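Local coordinates for protein SAG family member (Sag19) (Eimeria tenella, PDB 6ZZB) that is of unknown function but is a major surface antigen of the parasite and related to the CAP protein superfamily, at residues A[42-47]-A[100-105]; A[114-119]-A[201-206]; A[162-167]-A[217-222]. All blocks are in the same frame, centred on the assembly; numbering follows the deposited sequence.

How the contacts relate
Following the chain from the N terminus, contact 1 comes first: the lead-in to strand 46-48 is met by helix 97-105, which closes a loop of 52 residues. Contact 2 starts just afterwards, with 114-119 in the loop beyond that helix, and closes at 201-206, where strand 203-211 begins. Contact 3 opens at 162-167, before contact 2 has closed, and ends at 217-222 after it, so the two cross. Contacts 1 and 2 touch, their centres about 10 Å apart, and both reach the same mixed sheet. Contact 3 joins two loops on the opposite side of the chain's centre, its own centre about 29 Å from that of contact 1.

Contact 1: residues A[42-47]-A[100-105]; sequences TPPQAD and IAVTLA
V102 is turned with CG1 anti to its backbone N (chi1 168°) and CG2 anti to its carbonyl carbon, and both methyls flank P44 O, CG2 at 3.4 Å and CG1 at 3.6 Å. The contact belongs to the layered alpha/beta core of a CAP-related fold: the last turns of helix 97-105 rest against the extended lead-in to strand 46-48. V102 does most of the work. Its CG1 also meets the proline rings, lying 4.2 Å from P43 CB and equally far from P44 CG. The side chains of P44 and V102 cross obliquely. CG2 also meets A46 CB, at 3.8 Å. No hydrogen bond links the two segments, so what joins them here is apolar contact together with the approach of both methyls to the P44 carbonyl. One helical turn on from V102, A105 presents CB to P44 CG at 4.2 Å, and the same pyrrolidine ring therefore meets two successive turns of the helix. The backbone of 42-47 is held from elsewhere: Q45 and D47 pair with K197 and A195 at the edge of the sheet, while T196 of strand 190-196 touches both V102 and A105. Toward the strand, the contact finishes with two small methyls facing each other, A46 CB lying 4.4 Å from A101 CB.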
ATOM      1  N   THR A  42      -5.691 -23.882   7.112  1.00 22.53           N
ATOM      2  CA  THR A  42      -6.717 -23.060   6.436  1.00 21.23           C
ATOM      3  C   THR A  42      -6.155 -21.648   6.381  1.00 19.41           C
ATOM      4  O   THR A  42      -5.741 -21.128   7.405  1.00 17.50           O
ATOM      5  CB  THR A  42      -8.031 -23.064   7.211  1.00 22.60           C
ATOM      6  OG1 THR A  42      -8.452 -24.428   7.270  1.00 25.24           O
ATOM      7  CG2 THR A  42      -9.085 -22.198   6.563  1.00 23.53           C
ATOM      8  N   PRO A  43      -6.077 -20.995   5.201  1.00 18.91           N
ATOM      9  CA  PRO A  43      -5.558 -19.628   5.159  1.00 17.90           C
ATOM     10  C   PRO A  43      -6.600 -18.649   5.673  1.00 16.05           C
ATOM     11  O   PRO A  43      -7.813 -18.907   5.661  1.00 16.27           O
ATOM     12  CB  PRO A  43      -5.315 -19.418   3.664  1.00 19.10           C
ATOM     13  CG  PRO A  43      -6.426 -20.194   3.021  1.00 21.33           C
ATOM     14  CD  PRO A  43      -6.577 -21.439   3.891  1.00 20.64           C
ATOM     15  N   PRO A  44      -6.161 -17.444   6.071  1.00 15.02           N
ATOM     16  CA  PRO A  44      -7.085 -16.361   6.344  1.00 14.95           C
ATOM     17  C   PRO A  44      -7.801 -15.995   5.041  1.00 15.01           C
ATOM     18  O   PRO A  44      -7.324 -16.308   3.965  1.00 15.89           O
ATOM     19  CB  PRO A  44      -6.189 -15.225   6.807  1.00 14.45           C
ATOM     20  CG  PRO A  44      -4.886 -15.481   6.105  1.00 14.20           C
ATOM     21  CD  PRO A  44      -4.764 -16.991   6.088  1.00 15.10           C
ATOM     22  N   GLN A  45      -8.944 -15.372   5.214  1.00 15.30           N
ATOM     23  CA  GLN A  45      -9.757 -14.858   4.098  1.00 17.45           C
ATOM     24  C   GLN A  45      -9.666 -13.342   4.073  1.00 15.48           C
ATOM     25  O   GLN A  45      -9.469 -12.724   5.119  1.00 16.41           O
ATOM     26  CB  GLN A  45     -11.202 -15.306   4.265  1.00 20.87           C
ATOM     27  CG  GLN A  45     -11.392 -16.802   4.042  1.00 25.76           C
ATOM     28  CD  GLN A  45     -12.846 -17.121   3.798  1.00 31.04           C
ATOM     29  OE1 GLN A  45     -13.725 -16.689   4.538  1.00 36.28           O
ATOM     30  NE2 GLN A  45     -13.111 -17.829   2.713  1.00 38.52           N
ATOM     31  N   ALA A  46      -9.799 -12.773   2.894  1.00 14.98           N
ATOM     32  CA  ALA A  46      -9.744 -11.307   2.724  1.00 14.41           C
ATOM     33  C   ALA A  46     -11.047 -10.820   2.098  1.00 15.19           C
ATOM     34  O   ALA A  46     -11.616 -11.526   1.289  1.00 18.54           O
ATOM     35  CB  ALA A  46      -8.558 -10.908   1.881  1.00 14.49           C
ATOM     36  N   ASP A  47     -11.423  -9.610   2.461  1.00 13.87           N
ATOM     37  CA  ASP A  47     -12.571  -8.851   1.908  1.00 15.92           C
ATOM     38  C   ASP A  47     -12.008  -7.697   1.095  1.00 14.00           C
ATOM     39  O   ASP A  47     -10.989  -7.106   1.478  1.00 12.49           O
ATOM     40  CB  ASP A  47     -13.494  -8.295   3.000  1.00 18.88           C
ATOM     41  CG  ASP A  47     -14.552  -9.283   3.452  1.00 24.95           C
ATOM     42  OD1 ASP A  47     -14.470 -10.458   3.023  1.00 27.79           O
ATOM     43  OD2 ASP A  47     -15.440  -8.864   4.216  1.00 28.99           O
ATOM     44  N   ILE A 100      -3.243 -11.101  -2.487  1.00 10.24           N
ATOM     45  CA  ILE A 100      -1.955 -10.591  -1.971  1.00  9.33           C
ATOM     46  C   ILE A 100      -2.088 -10.320  -0.476  1.00  9.64           C
ATOM     47  O   ILE A 100      -1.146 -10.660   0.270  1.00  9.28           O
ATOM     48  CB  ILE A 100      -1.503  -9.360  -2.765  1.00 10.43           C
ATOM     49  CG1 ILE A 100      -1.091  -9.788  -4.169  1.00 10.85           C
ATOM     50  CG2 ILE A 100      -0.382  -8.628  -2.045  1.00  9.97           C
ATOM     51  CD1 ILE A 100      -0.959  -8.641  -5.166  1.00 11.56           C
ATOM     52  N   ALA A 101      -3.196  -9.757  -0.003  1.00  9.57           N
ATOM     53  CA  ALA A 101      -3.352  -9.543   1.457  1.00  9.52           C
ATOM     54  C   ALA A 101      -3.184 -10.880   2.189  1.00 10.25           C
ATOM     55  O   ALA A 101      -2.486 -10.940   3.227  1.00  9.72           O
ATOM     56  CB  ALA A 101      -4.693  -8.897   1.754  1.00  9.83           C
ATOM     57  N   VAL A 102      -3.807 -11.919   1.675  1.00 10.05           N
ATOM     58  CA  VAL A 102      -3.704 -13.288   2.265  1.00 10.03           C
ATOM     59  C   VAL A 102      -2.245 -13.754   2.191  1.00 11.18           C
ATOM     60  O   VAL A 102      -1.705 -14.275   3.178  1.00 11.11           O
ATOM     61  CB  VAL A 102      -4.677 -14.253   1.587  1.00 10.86           C
ATOM     62  CG1 VAL A 102      -4.366 -15.711   1.967  1.00 11.41           C
ATOM     63  CG2 VAL A 102      -6.119 -13.868   1.901  1.00 11.23           C
ATOM     64  N   THR A 103      -1.609 -13.617   1.044  1.00 10.38           N
ATOM     65  CA  THR A 103      -0.202 -14.027   0.877  1.00 10.49           C
ATOM     66  C   THR A 103       0.668 -13.360   1.934  1.00 10.65           C
ATOM     67  O   THR A 103       1.595 -13.994   2.490  1.00 12.06           O
ATOM     68  CB  THR A 103       0.315 -13.720  -0.539  1.00 11.49           C
ATOM     69  OG1 THR A 103      -0.486 -14.475  -1.455  1.00 12.35           O
ATOM     70  CG2 THR A 103       1.786 -14.036  -0.710  1.00 11.37           C
ATOM     71  N   LEU A 104       0.472 -12.074   2.191  1.00 10.01           N
ATOM     72  CA  LEU A 104       1.269 -11.279   3.138  1.00  9.79           C
ATOM     73  C   LEU A 104       0.952 -11.663   4.589  1.00 10.20           C
ATOM     74  O   LEU A 104       1.892 -11.626   5.409  1.00 10.97           O
ATOM     75  CB  LEU A 104       1.009  -9.789   2.907  1.00  9.98           C
ATOM     76  CG  LEU A 104       1.518  -9.243   1.572  1.00 10.04           C
ATOM     77  CD1 LEU A 104       1.068  -7.813   1.394  1.00 11.34           C
ATOM     78  CD2 LEU A 104       3.033  -9.310   1.464  1.00 10.67           C
ATOM     79  N   ALA A 105      -0.296 -11.961   4.927  1.00 10.58           N
ATOM     80  CA  ALA A 105      -0.680 -12.260   6.332  1.00 10.57           C
ATOM     81  C   ALA A 105      -0.152 -13.628   6.750  1.00 10.63           C
ATOM     82  O   ALA A 105       0.279 -13.752   7.924  1.00 13.03           O
ATOM     83  CB  ALA A 105      -2.171 -12.248   6.478  1.00 10.83           C
TER

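Contact 2: residues A[114-119]-A[201-206]. With SO4 (sulfate ion), chain C.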
ATOM      1  N   SER A 114       3.192 -13.870   9.478  1.00 14.31           N
ATOM      2  CA  SER A 114       4.004 -12.954   8.640  0.50 12.45           C
ATOM      3  C   SER A 114       3.345 -11.573   8.512  1.00 12.54           C
ATOM      4  O   SER A 114       4.008 -10.645   8.028  1.00 12.16           O
ATOM      5  CB  SER A 114       4.269 -13.577   7.317  0.50 10.49           C
ATOM      6  OG  SER A 114       3.063 -13.974   6.668  0.50  9.27           O
ATOM      7  N   GLY A 115       2.115 -11.396   8.989  1.00 12.21           N
ATOM      8  CA  GLY A 115       1.440 -10.106   8.767  1.00 12.72           C
ATOM      9  C   GLY A 115       2.208  -8.935   9.326  1.00 12.77           C
ATOM     10  O   GLY A 115       2.321  -7.877   8.677  1.00 13.47           O
ATOM     11  N   GLU A 116       2.729  -9.077  10.552  1.00 14.44           N
ATOM     12  CA  GLU A 116       3.350  -7.927  11.250  1.00 16.48           C
ATOM     13  C   GLU A 116       4.534  -7.373  10.437  1.00 14.38           C
ATOM     14  O   GLU A 116       4.701  -6.165  10.402  1.00 15.36           O
ATOM     15  CB  GLU A 116       3.751  -8.380  12.660  1.00 20.56           C
ATOM     16  CG  GLU A 116       4.579  -7.346  13.404  1.00 26.52           C
ATOM     17  CD  GLU A 116       3.826  -6.184  14.018  1.00 34.70           C
ATOM     18  OE1 GLU A 116       4.180  -5.812  15.179  1.00 41.97           O
ATOM     19  OE2 GLU A 116       2.891  -5.652  13.370  1.00 38.29           O
ATOM     20  N   GLY A 117       5.294  -8.243   9.793  1.00 14.22           N
ATOM     21  CA  GLY A 117       6.481  -7.848   9.018  1.00 13.94           C
ATOM     22  C   GLY A 117       6.180  -7.576   7.558  1.00 14.23           C
ATOM     23  O   GLY A 117       7.138  -7.342   6.813  1.00 14.71           O
ATOM     24  N   ALA A 118       4.911  -7.560   7.148  1.00 12.43           N
ATOM     25  CA  ALA A 118       4.586  -7.411   5.720  1.00 11.95           C
ATOM     26  C   ALA A 118       5.059  -6.048   5.202  1.00 11.12           C
ATOM     27  O   ALA A 118       4.983  -5.025   5.893  1.00 11.71           O
ATOM     28  CB  ALA A 118       3.115  -7.578   5.506  1.00 11.70           C
ATOM     29  N   ASN A 119       5.467  -6.045   3.939  1.00 10.24           N
ATOM     30  CA  ASN A 119       5.875  -4.804   3.255  1.00 10.70           C
ATOM     31  C   ASN A 119       5.697  -5.012   1.759  1.00 10.37           C
ATOM     32  O   ASN A 119       5.212  -6.063   1.319  1.00 10.48           O
ATOM     33  CB  ASN A 119       7.314  -4.440   3.650  1.00 12.86           C
ATOM     34  CG  ASN A 119       8.278  -5.543   3.292  1.00 13.41           C
ATOM     35  OD1 ASN A 119       8.205  -6.155   2.246  1.00 14.67           O
ATOM     36  ND2 ASN A 119       9.188  -5.863   4.221  1.00 16.84           N
ATOM     37  N   ALA A 201      -4.700 -14.927  15.336  1.00 16.19           N
ATOM     38  CA  ALA A 201      -3.498 -14.468  16.038  1.00 16.75           C
ATOM     39  C   ALA A 201      -2.713 -13.618  15.041  1.00 17.37           C
ATOM     40  O   ALA A 201      -3.162 -13.536  13.872  1.00 17.67           O
ATOM     41  CB  ALA A 201      -2.677 -15.641  16.495  1.00 17.85           C
ATOM     42  N   GLY A 202      -1.602 -13.054  15.473  1.00 17.98           N
ATOM     43  CA  GLY A 202      -0.763 -12.229  14.588  1.00 17.04           C
ATOM     44  C   GLY A 202      -1.495 -10.992  14.098  1.00 17.24           C
ATOM     45  O   GLY A 202      -2.369 -10.427  14.787  1.00 17.49           O
ATOM     46  N   HIS A 203      -1.087 -10.493  12.926  1.00 16.64           N
ATOM     47  CA  HIS A 203      -1.653  -9.265  12.337  1.00 15.15           C
ATOM     48  C   HIS A 203      -2.381  -9.634  11.053  1.00 13.05           C
ATOM     49  O   HIS A 203      -1.820 -10.313  10.189  1.00 13.56           O
ATOM     50  CB  HIS A 203      -0.557  -8.233  12.075  1.00 15.63           C
ATOM     51  CG  HIS A 203      -0.110  -7.493  13.298  1.00 19.03           C
ATOM     52  ND1 HIS A 203       0.468  -8.120  14.382  1.00 22.98           N
ATOM     53  CD2 HIS A 203      -0.208  -6.195  13.609  1.00 20.07           C
ATOM     54  CE1 HIS A 203       0.744  -7.209  15.293  1.00 21.51           C
ATOM     55  NE2 HIS A 203       0.345  -6.029  14.858  1.00 25.94           N
ATOM     56  N   ASP A 204      -3.596  -9.137  10.931  1.00 12.32           N
ATOM     57  CA  ASP A 204      -4.242  -8.996   9.609  1.00 11.63           C
ATOM     58  C   ASP A 204      -3.423  -7.998   8.784  1.00 11.31           C
ATOM     59  O   ASP A 204      -2.645  -7.199   9.322  1.00 11.48           O
ATOM     60  CB  ASP A 204      -5.695  -8.562   9.749  1.00 12.07           C
ATOM     61  CG  ASP A 204      -6.611  -9.641  10.276  1.00 12.24           C
ATOM     62  OD1 ASP A 204      -6.789 -10.648   9.601  1.00 12.12           O
ATOM     63  OD2 ASP A 204      -7.150  -9.431  11.425  1.00 15.40           O
ATOM     64  N   VAL A 205      -3.663  -8.022   7.488  1.00 10.12           N
ATOM     65  CA  VAL A 205      -2.961  -7.116   6.539  1.00  9.93           C
ATOM     66  C   VAL A 205      -3.982  -6.427   5.634  1.00  8.83           C
ATOM     67  O   VAL A 205      -4.806  -7.110   5.012  1.00  9.75           O
ATOM     68  CB  VAL A 205      -1.927  -7.863   5.687  1.00  9.46           C
ATOM     69  CG1 VAL A 205      -1.248  -6.963   4.669  1.00 10.45           C
ATOM     70  CG2 VAL A 205      -0.866  -8.483   6.597  1.00  9.95           C
ATOM     71  N   LEU A 206      -3.861  -5.113   5.509  1.00  8.75           N
ATOM     72  CA  LEU A 206      -4.475  -4.298   4.443  1.00  9.10           C
ATOM     73  C   LEU A 206      -3.456  -4.114   3.346  1.00  8.74           C
ATOM     74  O   LEU A 206      -2.327  -3.651   3.630  1.00  9.02           O
ATOM     75  CB  LEU A 206      -4.905  -2.957   5.020  1.00  9.76           C
ATOM     76  CG  LEU A 206      -5.334  -1.899   4.002  1.00 10.28           C
ATOM     77  CD1 LEU A 206      -6.592  -2.304   3.268  1.00  9.82           C
ATOM     78  CD2 LEU A 206      -5.551  -0.580   4.701  1.00 10.56           C
TER
HETATM   79  S   SO4 C 302       2.801 -10.603  15.723  1.00 46.60           S
HETATM   80  O1  SO4 C 302       3.196 -11.519  14.673  1.00 41.86           O
HETATM   81  O2  SO4 C 302       3.732  -9.496  15.761  1.00 49.03           O
HETATM   82  O3  SO4 C 302       2.814 -11.293  16.993  1.00 47.80           O
HETATM   83  O4  SO4 C 302       1.469 -10.103  15.471  1.00 39.87           O
HETATM   84  O   HOH W   1       1.863 -11.205  12.343  1.00 16.78           O
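The imidazole of H203 carries the side chain of E116 over one face and a sulfate ion at its edge. This is a loop folded over the start of strand 203-211 in the CAP-like sheet, close to the C112-C199 disulfide. OE2 of E116 stands 3.0 Å above the ring plane, offset toward the rim nearest NE2, with carboxylate and ring planes 32° apart; NE2 is near, but the angle is too poor for a hydrogen bond. E116 CB covers the same face in a CH-pi contact, 4.1 Å from the ring centroid. The two side chains run side by side in the same direction, and the glutamate chain is bent at chi2 (79°). At the ring edge, ND1 donates to sulfate O4 over a very short 2.5 Å, so the details there are doubtful; the ion probably comes from the crystallisation liquor. Water 1 accepts from the backbone N of both E116 and H203 and lies beside sulfate O1, bridging loop, strand and ion. Deeper in, V205 CG2 meets G115 CA at 3.6 Å and A118 CB at 4.2 Å, with L104 and A105 of helix 97-105 also touching V205. H203 O is buried without a conventional hydrogen-bond partner; G115 CA points its C-H at it almost straight (176°), 3.6 Å from carbon to oxygen.

Contact 3: residues A[162-167]-A[217-222]; sequences TGTYDV and EDKPFT
T164 bears on the backbone of E217 and D218 from its first side-chain atom onward: CB lies 3.5 Å from D218 O. From there the methyl and the hydroxyl part company. CG2, anti to the carbonyl carbon, rests 3.5 Å from E217 O and meets the K219 chain at CG, 4.2 Å away. OG1, set between backbone N and carbonyl carbon (chi1 69°), reaches water 3 at 2.6 Å. That water donates to Y165 O and takes a weak second share of the E217 N-H, linking the two segments.

Beside it two loops are pinned backbone to backbone, one running from helix 138-155 to helix 175-183, the other from strand 203-211 to helix 223-231, at the edge of the CAP-like domain. Y165 N donates to D218 O at 2.8 Å, nearly in line with the carbonyl bond (169° at the oxygen). In return E217 N donates to Y165 O at 3.1 Å, tilted 19° from the carbonyl plane. Further along, G163 O touches P220 CD at 3.6 Å and lies 2.9 Å from water 2, which may donate to it and accepts from F221 N. P220 in turn packs on F158 and F172. Beyond CG the K219 chain runs extended to NZ, which is hydrogen-bonded to S161 O. The Y165 ring leads away to its hydroxyl, where OH is hydrogen-bonded to S178 OG of helix 175-183.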
ATOM      1  N   THR A 162      16.513  14.290  -6.703  1.00 20.04           N
ATOM      2  CA  THR A 162      17.478  13.172  -6.741  1.00 20.74           C
ATOM      3  C   THR A 162      16.870  11.876  -6.215  1.00 22.46           C
ATOM      4  O   THR A 162      17.343  10.807  -6.634  1.00 23.19           O
ATOM      5  CB  THR A 162      18.748  13.467  -5.948  1.00 19.42           C
ATOM      6  OG1 THR A 162      18.410  13.736  -4.584  1.00 20.69           O
ATOM      7  CG2 THR A 162      19.539  14.634  -6.502  1.00 20.62           C
ATOM      8  N   GLY A 163      15.889  11.960  -5.325  1.00 20.41           N
ATOM      9  CA  GLY A 163      15.398  10.793  -4.574  1.00 20.44           C
ATOM     10  C   GLY A 163      14.578   9.878  -5.477  1.00 19.08           C
ATOM     11  O   GLY A 163      13.681  10.366  -6.190  1.00 21.01           O
ATOM     12  N   THR A 164      14.885   8.604  -5.437  1.00 18.92           N
ATOM     13  CA  THR A 164      14.151   7.571  -6.201  1.00 19.29           C
ATOM     14  C   THR A 164      13.550   6.583  -5.216  1.00 18.57           C
ATOM     15  O   THR A 164      13.992   6.500  -4.067  1.00 18.72           O
ATOM     16  CB  THR A 164      15.023   6.885  -7.258  1.00 24.30           C
ATOM     17  OG1 THR A 164      16.010   6.085  -6.615  1.00 25.30           O
ATOM     18  CG2 THR A 164      15.681   7.879  -8.190  1.00 24.92           C
ATOM     19  N   TYR A 165      12.609   5.811  -5.719  1.00 16.30           N
ATOM     20  CA  TYR A 165      11.884   4.836  -4.886  1.00 16.03           C
ATOM     21  C   TYR A 165      12.736   3.587  -4.814  1.00 16.56           C
ATOM     22  O   TYR A 165      12.978   2.978  -5.874  1.00 19.61           O
ATOM     23  CB  TYR A 165      10.498   4.549  -5.459  1.00 15.11           C
ATOM     24  CG  TYR A 165       9.767   3.537  -4.612  1.00 13.73           C
ATOM     25  CD1 TYR A 165       9.179   3.897  -3.412  1.00 13.48           C
ATOM     26  CD2 TYR A 165       9.756   2.196  -4.960  1.00 14.20           C
ATOM     27  CE1 TYR A 165       8.535   2.960  -2.608  1.00 13.23           C
ATOM     28  CE2 TYR A 165       9.142   1.243  -4.156  1.00 14.28           C
ATOM     29  CZ  TYR A 165       8.554   1.632  -2.962  1.00 13.21           C
ATOM     30  OH  TYR A 165       7.916   0.690  -2.184  1.00 12.97           O
ATOM     31  N   ASP A 166      13.190   3.193  -3.634  1.00 15.76           N
ATOM     32  CA  ASP A 166      13.905   1.922  -3.442  1.00 17.97           C
ATOM     33  C   ASP A 166      13.465   1.366  -2.101  1.00 17.77           C
ATOM     34  O   ASP A 166      13.878   1.888  -1.043  1.00 18.41           O
ATOM     35  CB  ASP A 166      15.409   2.152  -3.537  1.00 20.54           C
ATOM     36  CG  ASP A 166      16.246   0.918  -3.289  1.00 24.59           C
ATOM     37  OD1 ASP A 166      15.674  -0.189  -3.065  1.00 22.95           O
ATOM     38  OD2 ASP A 166      17.480   1.069  -3.326  1.00 32.92           O
ATOM     39  N   VAL A 167      12.687   0.304  -2.147  1.00 18.00           N
ATOM     40  CA  VAL A 167      12.055  -0.263  -0.925  1.00 18.02           C
ATOM     41  C   VAL A 167      13.126  -0.865  -0.002  1.00 19.40           C
ATOM     42  O   VAL A 167      12.789  -1.148   1.151  1.00 20.70           O
ATOM     43  CB  VAL A 167      10.947  -1.256  -1.336  1.00 18.00           C
ATOM     44  CG1 VAL A 167      11.522  -2.541  -1.930  1.00 20.16           C
ATOM     45  CG2 VAL A 167       9.971  -1.533  -0.200  1.00 19.33           C
ATOM     46  N   GLU A 217      13.699   2.961  -8.842  1.00 29.41           N
ATOM     47  CA  GLU A 217      14.292   4.101  -9.606  1.00 30.32           C
ATOM     48  C   GLU A 217      13.250   5.104 -10.125  1.00 27.93           C
ATOM     49  O   GLU A 217      13.686   6.171 -10.545  1.00 26.78           O
ATOM     50  CB  GLU A 217      15.253   3.642 -10.709  1.00 34.20           C
ATOM     51  CG  GLU A 217      16.527   3.041 -10.156  1.00 37.30           C
ATOM     52  CD  GLU A 217      17.718   3.075 -11.097  1.00 42.78           C
ATOM     53  OE1 GLU A 217      18.018   4.160 -11.636  1.00 45.68           O
ATOM     54  OE2 GLU A 217      18.353   2.021 -11.276  1.00 48.35           O
ATOM     55  N   ASP A 218      11.933   4.897  -9.991  1.00 21.98           N
ATOM     56  CA  ASP A 218      10.967   5.995 -10.222  1.00 20.23           C
ATOM     57  C   ASP A 218      11.269   7.139  -9.249  1.00 19.76           C
ATOM     58  O   ASP A 218      11.615   6.851  -8.083  1.00 19.56           O
ATOM     59  CB  ASP A 218       9.518   5.562 -10.003  1.00 18.73           C
ATOM     60  CG  ASP A 218       8.999   4.612 -11.063  1.00 21.57           C
ATOM     61  OD1 ASP A 218       9.691   4.439 -12.089  1.00 25.57           O
ATOM     62  OD2 ASP A 218       7.911   4.058 -10.861  1.00 20.46           O
ATOM     63  N   LYS A 219      11.101   8.372  -9.709  1.00 19.11           N
ATOM     64  CA  LYS A 219      11.118   9.571  -8.842  1.00 20.90           C
ATOM     65  C   LYS A 219       9.699   9.758  -8.330  1.00 18.16           C
ATOM     66  O   LYS A 219       8.783  10.052  -9.076  1.00 20.32           O
ATOM     67  CB  LYS A 219      11.649  10.752  -9.649  1.00 23.83           C
ATOM     68  CG  LYS A 219      13.120  10.595 -10.017  1.00 27.28           C
ATOM     69  CD  LYS A 219      13.798  11.863 -10.421  1.00 31.35           C
ATOM     70  CE  LYS A 219      15.277  11.655 -10.665  1.00 34.46           C
ATOM     71  NZ  LYS A 219      15.856  12.811 -11.388  1.00 39.50           N
ATOM     72  N   PRO A 220       9.431   9.462  -7.047  1.00 18.70           N
ATOM     73  CA  PRO A 220       8.053   9.493  -6.570  1.00 19.22           C
ATOM     74  C   PRO A 220       7.368  10.861  -6.502  1.00 20.99           C
ATOM     75  O   PRO A 220       6.185  10.911  -6.638  1.00 20.87           O
ATOM     76  CB  PRO A 220       8.177   8.863  -5.170  1.00 18.27           C
ATOM     77  CG  PRO A 220       9.587   9.188  -4.769  1.00 19.73           C
ATOM     78  CD  PRO A 220      10.389   8.994  -6.039  1.00 18.88           C
ATOM     79  N   PHE A 221       8.137  11.943  -6.382  1.00 19.65           N
ATOM     80  CA  PHE A 221       7.587  13.310  -6.230  1.00 20.36           C
ATOM     81  C   PHE A 221       8.333  14.302  -7.127  1.00 18.84           C
ATOM     82  O   PHE A 221       9.560  14.288  -7.140  1.00 23.43           O
ATOM     83  CB  PHE A 221       7.720  13.784  -4.785  1.00 20.73           C
ATOM     84  CG  PHE A 221       7.159  12.829  -3.765  1.00 19.54           C
ATOM     85  CD1 PHE A 221       5.798  12.598  -3.659  1.00 22.52           C
ATOM     86  CD2 PHE A 221       8.010  12.139  -2.936  1.00 19.73           C
ATOM     87  CE1 PHE A 221       5.320  11.702  -2.715  1.00 22.75           C
ATOM     88  CE2 PHE A 221       7.529  11.254  -1.994  1.00 22.26           C
ATOM     89  CZ  PHE A 221       6.186  11.047  -1.886  1.00 20.46           C
ATOM     90  N   THR A 222       7.574  15.167  -7.770  1.00 21.70           N
ATOM     91  CA  THR A 222       8.121  16.420  -8.345  1.00 22.58           C
ATOM     92  C   THR A 222       8.486  17.358  -7.198  1.00 23.18           C
ATOM     93  O   THR A 222       7.909  17.244  -6.083  1.00 21.86           O
ATOM     94  CB  THR A 222       7.127  17.104  -9.276  1.00 23.04           C
ATOM     95  OG1 THR A 222       6.008  17.506  -8.491  1.00 23.40           O
ATOM     96  CG2 THR A 222       6.725  16.229 -10.442  1.00 24.02           C
TER
HETATM   97  O   HOH W   2      11.363  12.070  -6.226  1.00 21.95           O
HETATM   98  O   HOH W   3      15.615   3.506  -6.875  1.00 39.54           O